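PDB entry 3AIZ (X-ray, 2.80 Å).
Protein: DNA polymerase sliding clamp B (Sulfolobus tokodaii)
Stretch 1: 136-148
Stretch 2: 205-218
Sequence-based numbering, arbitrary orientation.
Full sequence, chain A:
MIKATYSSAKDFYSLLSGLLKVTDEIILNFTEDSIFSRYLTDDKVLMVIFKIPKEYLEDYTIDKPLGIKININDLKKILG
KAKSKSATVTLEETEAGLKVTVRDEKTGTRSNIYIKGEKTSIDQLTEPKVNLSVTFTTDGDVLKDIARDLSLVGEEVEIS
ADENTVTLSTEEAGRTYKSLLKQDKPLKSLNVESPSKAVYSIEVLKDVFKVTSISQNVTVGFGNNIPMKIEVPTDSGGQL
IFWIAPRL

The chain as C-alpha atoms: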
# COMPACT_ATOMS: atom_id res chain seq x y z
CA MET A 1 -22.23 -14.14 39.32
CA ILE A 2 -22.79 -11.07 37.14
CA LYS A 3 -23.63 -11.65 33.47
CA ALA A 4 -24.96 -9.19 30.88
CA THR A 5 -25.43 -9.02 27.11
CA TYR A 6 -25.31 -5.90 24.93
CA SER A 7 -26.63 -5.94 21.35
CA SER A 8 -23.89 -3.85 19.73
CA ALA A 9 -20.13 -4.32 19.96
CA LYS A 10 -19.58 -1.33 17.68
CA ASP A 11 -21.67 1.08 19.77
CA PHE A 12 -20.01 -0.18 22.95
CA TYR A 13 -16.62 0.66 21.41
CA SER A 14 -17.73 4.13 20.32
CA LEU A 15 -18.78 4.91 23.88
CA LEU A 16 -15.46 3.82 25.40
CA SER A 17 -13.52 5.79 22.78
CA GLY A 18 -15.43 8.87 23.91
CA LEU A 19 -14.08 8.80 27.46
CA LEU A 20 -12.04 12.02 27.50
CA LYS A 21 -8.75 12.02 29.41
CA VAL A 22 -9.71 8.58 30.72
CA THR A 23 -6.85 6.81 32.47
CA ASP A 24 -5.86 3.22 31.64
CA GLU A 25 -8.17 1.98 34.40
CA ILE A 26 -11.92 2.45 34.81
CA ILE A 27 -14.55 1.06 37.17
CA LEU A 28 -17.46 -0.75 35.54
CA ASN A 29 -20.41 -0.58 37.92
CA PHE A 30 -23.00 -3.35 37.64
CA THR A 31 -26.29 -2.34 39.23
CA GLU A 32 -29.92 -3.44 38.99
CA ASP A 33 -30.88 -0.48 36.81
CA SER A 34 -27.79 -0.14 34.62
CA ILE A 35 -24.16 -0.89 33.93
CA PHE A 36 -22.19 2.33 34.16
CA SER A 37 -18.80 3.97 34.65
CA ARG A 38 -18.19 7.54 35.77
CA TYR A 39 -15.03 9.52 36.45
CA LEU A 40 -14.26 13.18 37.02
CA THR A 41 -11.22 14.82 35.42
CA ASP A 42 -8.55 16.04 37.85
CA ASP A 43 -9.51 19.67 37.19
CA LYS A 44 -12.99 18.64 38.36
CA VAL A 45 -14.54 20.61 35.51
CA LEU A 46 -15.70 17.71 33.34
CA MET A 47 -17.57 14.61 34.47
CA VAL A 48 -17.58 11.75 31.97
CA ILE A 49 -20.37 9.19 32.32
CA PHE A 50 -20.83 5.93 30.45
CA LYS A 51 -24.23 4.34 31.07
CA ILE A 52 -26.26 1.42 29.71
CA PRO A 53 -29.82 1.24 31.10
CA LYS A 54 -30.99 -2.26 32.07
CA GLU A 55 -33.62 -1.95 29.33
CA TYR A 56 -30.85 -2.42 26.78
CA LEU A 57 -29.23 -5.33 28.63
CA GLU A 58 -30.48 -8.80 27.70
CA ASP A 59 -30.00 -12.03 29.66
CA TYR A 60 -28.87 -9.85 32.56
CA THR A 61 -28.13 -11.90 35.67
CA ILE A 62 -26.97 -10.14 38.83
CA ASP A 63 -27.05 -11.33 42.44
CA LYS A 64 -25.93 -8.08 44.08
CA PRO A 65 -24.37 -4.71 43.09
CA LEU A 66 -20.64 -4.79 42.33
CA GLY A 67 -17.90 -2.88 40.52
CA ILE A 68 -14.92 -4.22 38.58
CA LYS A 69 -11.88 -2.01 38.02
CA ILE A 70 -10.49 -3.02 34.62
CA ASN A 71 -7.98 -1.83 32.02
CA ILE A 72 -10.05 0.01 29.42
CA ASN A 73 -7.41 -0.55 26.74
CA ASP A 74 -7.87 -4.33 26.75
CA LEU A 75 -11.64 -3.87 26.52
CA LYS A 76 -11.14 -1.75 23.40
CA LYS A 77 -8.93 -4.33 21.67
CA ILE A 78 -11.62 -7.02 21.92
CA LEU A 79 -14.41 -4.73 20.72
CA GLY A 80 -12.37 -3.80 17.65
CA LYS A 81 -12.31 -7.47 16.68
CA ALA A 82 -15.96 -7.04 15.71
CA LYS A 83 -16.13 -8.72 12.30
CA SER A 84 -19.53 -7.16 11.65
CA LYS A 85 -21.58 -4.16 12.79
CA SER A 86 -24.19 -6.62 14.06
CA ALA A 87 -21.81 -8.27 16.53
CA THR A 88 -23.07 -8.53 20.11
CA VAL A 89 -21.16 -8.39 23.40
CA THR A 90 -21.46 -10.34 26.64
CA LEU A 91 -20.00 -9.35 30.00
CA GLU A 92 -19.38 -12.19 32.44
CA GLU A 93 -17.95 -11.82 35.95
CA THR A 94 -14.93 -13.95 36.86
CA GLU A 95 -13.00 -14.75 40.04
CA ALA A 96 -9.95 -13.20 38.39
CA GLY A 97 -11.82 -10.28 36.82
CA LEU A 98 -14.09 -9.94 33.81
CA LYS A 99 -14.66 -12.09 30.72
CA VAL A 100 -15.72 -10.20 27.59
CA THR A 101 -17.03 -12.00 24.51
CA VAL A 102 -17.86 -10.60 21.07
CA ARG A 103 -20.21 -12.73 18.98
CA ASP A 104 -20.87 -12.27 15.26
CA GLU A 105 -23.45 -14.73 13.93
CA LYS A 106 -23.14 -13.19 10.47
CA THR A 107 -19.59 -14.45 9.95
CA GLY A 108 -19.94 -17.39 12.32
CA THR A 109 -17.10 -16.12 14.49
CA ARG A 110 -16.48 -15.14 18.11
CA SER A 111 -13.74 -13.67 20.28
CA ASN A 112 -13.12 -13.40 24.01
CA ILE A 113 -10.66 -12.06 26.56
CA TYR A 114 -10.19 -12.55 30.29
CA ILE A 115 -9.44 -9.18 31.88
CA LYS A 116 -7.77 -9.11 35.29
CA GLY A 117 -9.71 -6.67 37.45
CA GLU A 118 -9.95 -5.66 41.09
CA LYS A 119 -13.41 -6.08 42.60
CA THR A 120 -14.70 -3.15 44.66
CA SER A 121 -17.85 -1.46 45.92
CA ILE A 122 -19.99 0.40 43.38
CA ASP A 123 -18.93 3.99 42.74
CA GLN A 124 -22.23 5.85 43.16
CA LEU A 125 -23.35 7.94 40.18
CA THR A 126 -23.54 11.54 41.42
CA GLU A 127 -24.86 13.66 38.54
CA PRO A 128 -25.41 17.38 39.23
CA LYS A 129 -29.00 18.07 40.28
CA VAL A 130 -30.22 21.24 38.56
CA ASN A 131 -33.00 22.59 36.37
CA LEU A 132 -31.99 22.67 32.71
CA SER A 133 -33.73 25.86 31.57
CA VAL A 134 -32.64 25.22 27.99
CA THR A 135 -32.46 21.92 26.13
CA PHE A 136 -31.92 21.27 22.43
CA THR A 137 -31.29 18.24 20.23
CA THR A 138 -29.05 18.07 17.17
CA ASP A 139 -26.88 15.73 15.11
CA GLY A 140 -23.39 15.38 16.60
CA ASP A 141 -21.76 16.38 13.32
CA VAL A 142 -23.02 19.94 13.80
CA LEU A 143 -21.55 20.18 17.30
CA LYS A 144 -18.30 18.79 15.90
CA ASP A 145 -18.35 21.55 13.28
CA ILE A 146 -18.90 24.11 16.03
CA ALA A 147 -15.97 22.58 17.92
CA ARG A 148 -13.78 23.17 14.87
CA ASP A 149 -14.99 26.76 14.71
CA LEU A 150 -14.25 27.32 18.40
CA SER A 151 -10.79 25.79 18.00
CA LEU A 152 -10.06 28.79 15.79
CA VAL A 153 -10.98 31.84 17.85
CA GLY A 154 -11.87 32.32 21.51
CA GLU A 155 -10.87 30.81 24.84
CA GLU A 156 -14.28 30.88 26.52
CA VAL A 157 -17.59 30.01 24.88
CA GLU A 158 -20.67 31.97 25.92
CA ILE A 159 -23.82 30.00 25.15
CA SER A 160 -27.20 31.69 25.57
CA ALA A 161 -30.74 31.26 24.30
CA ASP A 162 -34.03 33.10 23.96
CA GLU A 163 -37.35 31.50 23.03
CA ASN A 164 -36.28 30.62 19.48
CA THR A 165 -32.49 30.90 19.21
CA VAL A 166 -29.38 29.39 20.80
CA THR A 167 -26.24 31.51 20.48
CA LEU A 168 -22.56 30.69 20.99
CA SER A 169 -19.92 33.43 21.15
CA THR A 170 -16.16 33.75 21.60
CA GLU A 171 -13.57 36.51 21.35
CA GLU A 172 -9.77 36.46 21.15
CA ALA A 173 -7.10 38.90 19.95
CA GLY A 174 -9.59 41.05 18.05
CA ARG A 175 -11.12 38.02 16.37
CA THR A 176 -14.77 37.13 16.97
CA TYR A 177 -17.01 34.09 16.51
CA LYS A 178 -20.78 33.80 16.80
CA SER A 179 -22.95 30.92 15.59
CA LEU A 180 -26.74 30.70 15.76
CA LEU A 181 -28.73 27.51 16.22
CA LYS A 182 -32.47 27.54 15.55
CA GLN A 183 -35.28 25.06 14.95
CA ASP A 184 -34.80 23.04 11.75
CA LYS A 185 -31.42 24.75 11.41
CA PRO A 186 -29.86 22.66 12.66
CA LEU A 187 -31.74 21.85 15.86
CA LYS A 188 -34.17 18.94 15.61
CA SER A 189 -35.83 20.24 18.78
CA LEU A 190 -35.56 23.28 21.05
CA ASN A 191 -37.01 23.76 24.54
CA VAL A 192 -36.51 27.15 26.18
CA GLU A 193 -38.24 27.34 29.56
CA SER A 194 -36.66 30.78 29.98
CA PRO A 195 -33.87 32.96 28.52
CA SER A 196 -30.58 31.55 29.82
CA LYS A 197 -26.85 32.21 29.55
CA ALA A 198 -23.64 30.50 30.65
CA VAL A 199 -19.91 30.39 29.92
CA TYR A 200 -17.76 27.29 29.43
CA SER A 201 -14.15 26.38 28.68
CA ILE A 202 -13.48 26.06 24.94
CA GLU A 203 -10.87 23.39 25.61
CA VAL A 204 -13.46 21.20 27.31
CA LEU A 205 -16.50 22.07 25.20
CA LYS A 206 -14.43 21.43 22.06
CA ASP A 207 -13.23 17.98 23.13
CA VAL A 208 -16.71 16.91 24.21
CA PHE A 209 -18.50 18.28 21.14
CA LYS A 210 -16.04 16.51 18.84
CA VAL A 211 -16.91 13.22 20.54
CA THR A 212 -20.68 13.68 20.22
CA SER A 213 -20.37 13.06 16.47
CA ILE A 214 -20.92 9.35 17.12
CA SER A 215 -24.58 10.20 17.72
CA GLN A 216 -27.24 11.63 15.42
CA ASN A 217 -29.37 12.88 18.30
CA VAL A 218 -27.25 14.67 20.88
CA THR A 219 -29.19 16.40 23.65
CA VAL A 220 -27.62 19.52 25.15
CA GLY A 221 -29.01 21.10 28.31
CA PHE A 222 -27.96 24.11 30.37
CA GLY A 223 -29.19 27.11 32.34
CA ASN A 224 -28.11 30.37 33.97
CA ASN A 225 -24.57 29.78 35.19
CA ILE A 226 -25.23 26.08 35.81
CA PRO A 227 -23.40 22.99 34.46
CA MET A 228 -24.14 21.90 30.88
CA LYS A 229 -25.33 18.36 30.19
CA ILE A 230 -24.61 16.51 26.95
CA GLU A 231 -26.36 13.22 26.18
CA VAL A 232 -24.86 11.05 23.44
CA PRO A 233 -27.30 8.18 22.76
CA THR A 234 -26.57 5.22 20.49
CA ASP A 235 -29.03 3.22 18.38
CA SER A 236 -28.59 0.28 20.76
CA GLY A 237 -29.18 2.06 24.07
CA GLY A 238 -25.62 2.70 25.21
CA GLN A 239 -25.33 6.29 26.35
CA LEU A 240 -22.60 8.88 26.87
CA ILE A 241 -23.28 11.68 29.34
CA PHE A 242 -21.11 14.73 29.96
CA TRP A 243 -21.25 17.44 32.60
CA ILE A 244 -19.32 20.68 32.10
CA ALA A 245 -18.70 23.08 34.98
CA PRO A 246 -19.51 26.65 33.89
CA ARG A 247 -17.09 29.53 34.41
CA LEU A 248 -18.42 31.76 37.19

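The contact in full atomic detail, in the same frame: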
# COMPACT_ATOMS: atom_id res chain seq x y z
N PHE A 136 -31.75 21.40 23.87
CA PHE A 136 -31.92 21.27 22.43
C PHE A 136 -31.28 19.98 21.92
O PHE A 136 -30.34 19.47 22.52
CB PHE A 136 -31.37 22.49 21.69
CG PHE A 136 -29.91 22.74 21.91
CD1 PHE A 136 -29.49 23.58 22.93
CD2 PHE A 136 -28.96 22.15 21.10
CE1 PHE A 136 -28.14 23.82 23.13
CE2 PHE A 136 -27.61 22.39 21.30
CZ PHE A 136 -27.20 23.22 22.31
N THR A 137 -31.80 19.47 20.81
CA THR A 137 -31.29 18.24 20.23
C THR A 137 -30.78 18.50 18.82
O THR A 137 -31.39 19.24 18.05
CB THR A 137 -32.37 17.14 20.20
OG1 THR A 137 -33.00 17.05 21.48
CG2 THR A 137 -31.75 15.79 19.85
N THR A 138 -29.64 17.89 18.48
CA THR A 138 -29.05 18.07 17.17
C THR A 138 -28.10 16.93 16.84
O THR A 138 -27.63 16.22 17.73
CB THR A 138 -28.28 19.40 17.08
OG1 THR A 138 -27.72 19.54 15.77
CG2 THR A 138 -27.17 19.44 18.11
N ASP A 139 -27.83 16.74 15.55
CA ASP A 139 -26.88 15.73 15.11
C ASP A 139 -25.47 16.12 15.57
O ASP A 139 -25.08 17.28 15.49
CB ASP A 139 -26.92 15.57 13.59
CG ASP A 139 -26.05 14.43 13.10
OD1 ASP A 139 -26.59 13.33 12.87
OD2 ASP A 139 -24.83 14.64 12.94
N GLY A 140 -24.72 15.13 16.06
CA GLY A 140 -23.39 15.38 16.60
C GLY A 140 -22.43 16.04 15.63
O GLY A 140 -21.52 16.76 16.05
N ASP A 141 -22.63 15.80 14.34
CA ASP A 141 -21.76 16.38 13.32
C ASP A 141 -21.75 17.91 13.40
O ASP A 141 -20.70 18.54 13.22
CB ASP A 141 -22.18 15.92 11.92
CG ASP A 141 -21.89 14.45 11.68
OD1 ASP A 141 -20.76 14.01 12.00
OD2 ASP A 141 -22.77 13.73 11.17
N VAL A 142 -22.91 18.49 13.67
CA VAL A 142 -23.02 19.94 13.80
C VAL A 142 -22.17 20.44 14.96
O VAL A 142 -21.38 21.38 14.81
CB VAL A 142 -24.47 20.38 14.01
CG1 VAL A 142 -24.54 21.89 14.19
CG2 VAL A 142 -25.34 19.94 12.85
N LEU A 143 -22.32 19.81 16.12
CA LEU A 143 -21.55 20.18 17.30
C LEU A 143 -20.05 20.03 17.03
O LEU A 143 -19.25 20.85 17.48
CB LEU A 143 -21.96 19.34 18.51
CG LEU A 143 -23.42 19.48 18.95
CD1 LEU A 143 -23.73 18.55 20.11
CD2 LEU A 143 -23.73 20.92 19.32
N LYS A 144 -19.69 18.99 16.29
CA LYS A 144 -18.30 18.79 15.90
C LYS A 144 -17.82 19.96 15.04
O LYS A 144 -16.71 20.45 15.23
CB LYS A 144 -18.15 17.47 15.13
CG LYS A 144 -16.71 17.11 14.79
CD LYS A 144 -16.64 15.74 14.15
CE LYS A 144 -15.20 15.29 13.94
NZ LYS A 144 -15.12 13.91 13.39
N ASP A 145 -18.66 20.39 14.11
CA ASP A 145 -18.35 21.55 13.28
C ASP A 145 -18.14 22.79 14.13
O ASP A 145 -17.20 23.56 13.91
CB ASP A 145 -19.45 21.79 12.25
CG ASP A 145 -19.48 20.74 11.15
OD1 ASP A 145 -18.43 20.09 10.93
OD2 ASP A 145 -20.54 20.56 10.51
N ILE A 146 -19.01 22.99 15.11
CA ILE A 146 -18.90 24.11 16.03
C ILE A 146 -17.62 24.02 16.86
O ILE A 146 -17.01 25.04 17.19
CB ILE A 146 -20.11 24.19 16.98
CG1 ILE A 146 -21.38 24.50 16.18
CG2 ILE A 146 -19.89 25.25 18.05
CD1 ILE A 146 -22.62 24.63 17.03
N ALA A 147 -17.21 22.80 17.18
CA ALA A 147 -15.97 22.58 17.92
C ALA A 147 -14.78 23.04 17.09
O ALA A 147 -13.85 23.65 17.60
CB ALA A 147 -15.83 21.12 18.30
N ARG A 148 -14.82 22.73 15.79
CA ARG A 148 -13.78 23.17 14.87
C ARG A 148 -13.73 24.69 14.80
O ARG A 148 -12.65 25.29 14.82
CB ARG A 148 -14.02 22.59 13.48
CG ARG A 148 -13.25 23.28 12.37
CD ARG A 148 -14.01 23.20 11.06
NE ARG A 148 -15.36 23.73 11.20
CZ ARG A 148 -16.34 23.53 10.32
NH1 ARG A 148 -16.12 22.80 9.23
NH2 ARG A 148 -17.54 24.06 10.52
N LEU A 205 -15.34 22.12 26.07
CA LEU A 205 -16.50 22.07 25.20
C LEU A 205 -16.13 21.54 23.81
O LEU A 205 -16.91 20.83 23.18
CB LEU A 205 -17.14 23.45 25.08
CG LEU A 205 -18.58 23.48 24.57
CD1 LEU A 205 -19.49 22.75 25.54
CD2 LEU A 205 -19.05 24.91 24.36
N LYS A 206 -14.93 21.88 23.36
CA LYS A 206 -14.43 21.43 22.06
C LYS A 206 -14.25 19.92 22.05
O LYS A 206 -14.78 19.22 21.19
CB LYS A 206 -13.11 22.12 21.74
CG LYS A 206 -12.54 21.80 20.37
CD LYS A 206 -11.04 22.08 20.33
CE LYS A 206 -10.72 23.44 20.91
NZ LYS A 206 -9.25 23.71 20.93
N ASP A 207 -13.48 19.41 23.01
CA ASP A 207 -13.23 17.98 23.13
C ASP A 207 -14.52 17.17 23.19
O ASP A 207 -14.68 16.19 22.46
CB ASP A 207 -12.38 17.68 24.37
CG ASP A 207 -10.97 18.24 24.26
OD1 ASP A 207 -10.61 18.72 23.16
OD2 ASP A 207 -10.24 18.19 25.26
N VAL A 208 -15.43 17.58 24.06
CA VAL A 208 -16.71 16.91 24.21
C VAL A 208 -17.51 16.92 22.91
O VAL A 208 -17.90 15.87 22.40
CB VAL A 208 -17.56 17.55 25.32
CG1 VAL A 208 -18.95 16.93 25.36
CG2 VAL A 208 -16.87 17.40 26.67
N PHE A 209 -17.74 18.12 22.37
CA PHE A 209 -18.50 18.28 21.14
C PHE A 209 -17.98 17.38 20.02
O PHE A 209 -18.76 16.76 19.30
CB PHE A 209 -18.48 19.74 20.69
CG PHE A 209 -19.59 20.57 21.29
CD1 PHE A 209 -20.13 20.24 22.52
CD2 PHE A 209 -20.08 21.67 20.62
CE1 PHE A 209 -21.14 21.00 23.07
CE2 PHE A 209 -21.10 22.44 21.16
CZ PHE A 209 -21.63 22.10 22.39
N LYS A 210 -16.66 17.32 19.88
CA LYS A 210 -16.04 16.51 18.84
C LYS A 210 -16.43 15.04 18.99
O LYS A 210 -16.62 14.33 18.00
CB LYS A 210 -14.52 16.67 18.88
CG LYS A 210 -13.77 15.97 17.76
CD LYS A 210 -12.29 16.33 17.78
CE LYS A 210 -11.51 15.57 16.72
NZ LYS A 210 -11.50 14.10 16.98
N VAL A 211 -16.56 14.60 20.24
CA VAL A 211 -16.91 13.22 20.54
C VAL A 211 -18.37 12.90 20.22
O VAL A 211 -18.70 11.78 19.82
CB VAL A 211 -16.63 12.88 22.02
CG1 VAL A 211 -17.24 11.54 22.40
CG2 VAL A 211 -15.14 12.90 22.29
N THR A 212 -19.25 13.88 20.39
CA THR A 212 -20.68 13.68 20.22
C THR A 212 -21.07 13.34 18.78
O THR A 212 -22.24 13.08 18.50
CB THR A 212 -21.49 14.91 20.67
OG1 THR A 212 -21.31 15.97 19.72
CG2 THR A 212 -21.05 15.37 22.04
N SER A 213 -20.10 13.34 17.88
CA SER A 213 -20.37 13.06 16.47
C SER A 213 -20.82 11.62 16.25
O SER A 213 -21.43 11.30 15.22
CB SER A 213 -19.14 13.37 15.61
OG SER A 213 -18.05 12.53 15.94
N ILE A 214 -20.54 10.75 17.22
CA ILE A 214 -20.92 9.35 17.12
C ILE A 214 -22.43 9.16 17.28
O ILE A 214 -22.94 8.04 17.15
CB ILE A 214 -20.20 8.49 18.19
CG1 ILE A 214 -20.75 8.81 19.59
CG2 ILE A 214 -18.70 8.70 18.12
CD1 ILE A 214 -20.11 8.00 20.69
N SER A 215 -23.13 10.25 17.57
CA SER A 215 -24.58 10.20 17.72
C SER A 215 -25.25 11.14 16.73
O SER A 215 -24.67 12.14 16.31
CB SER A 215 -24.98 10.58 19.15
OG SER A 215 -26.39 10.62 19.29
N GLN A 216 -26.48 10.80 16.34
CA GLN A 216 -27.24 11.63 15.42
C GLN A 216 -28.26 12.46 16.18
O GLN A 216 -28.91 13.35 15.62
CB GLN A 216 -27.94 10.78 14.36
CG GLN A 216 -27.00 10.16 13.34
CD GLN A 216 -27.73 9.36 12.28
OE1 GLN A 216 -28.70 8.66 12.58
NE2 GLN A 216 -27.26 9.45 11.04
N ASN A 217 -28.41 12.18 17.47
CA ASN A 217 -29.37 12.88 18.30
C ASN A 217 -28.80 13.25 19.66
O ASN A 217 -29.20 12.70 20.69
CB ASN A 217 -30.65 12.05 18.46
CG ASN A 217 -31.34 11.78 17.14
OD1 ASN A 217 -32.18 12.56 16.70
ND2 ASN A 217 -30.98 10.68 16.50
N VAL A 218 -27.87 14.20 19.66
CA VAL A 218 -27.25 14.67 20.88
C VAL A 218 -28.15 15.68 21.58
O VAL A 218 -28.63 16.63 20.95
CB VAL A 218 -25.89 15.33 20.60
CG1 VAL A 218 -25.23 15.77 21.90
CG2 VAL A 218 -24.99 14.38 19.83
O HOH W 1 -24.91 11.17 10.39

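The two stretches meet most intimately at Gly-140, where the two backbones come so close that no side chain could be accommodated: a CB built in ideal geometry would lie 1.8 Å from Thr-212 O and also collide with Ser-213 CA and Ser-215 O. Without one, Gly-140 CA approaches Thr-212 O to 3.2 Å in a CA-H...O contact, and Gly-140 N donates a hydrogen bond to Ser-215 O (3.0 Å).

Next to this point, at Thr-138 and Val-218, the stretches pair as antiparallel strands. Thr-138 N donates to Val-218 O (3.0 Å) and Val-218 N to Thr-138 O (2.8 Å), closing a reciprocal pair that places both side chains on the same face of the sheet. Asp-139 then turns the strand into the helix: its OD2 caps the backbone by accepting from Asp-141 N (2.9 Å), while its OD1 lies 3.1 Å from Gln-216 CA. A water accepts from Gln-216 NE2 (3.0 Å) and donates weakly to Asp-141 OD2 (3.4 Å), linking the stretches at the surface.

Beyond the glycine, the two helices run roughly antiparallel, at 149°, with their axes approaching to 7.4 Å. The small side chain of Ala-147 suits this close packing, its CB resting 3.8 Å from Phe-209 CB. Leu-143 lies over one face of the Phe-209 ring, its CD2 4.0 Å from the ring centroid in an off-centre CH-pi contact, and Ile-146 CG2 reaches the ring edge, 4.4 Å from Phe-209 CE2. Leu-143 CD1 also meets Val-218 CG1 at 3.6 Å, so this leucine joins the helix interface to the strand pair. At the exposed margin the extended Lys-144 lays its aliphatic chain along the second stretch, with CD 3.7 Å from Ser-213 CB; Ser-213 OG is itself bonded to Lys-210 O (3.1 Å). Together the stretches bury 802 Å², summed over both sides.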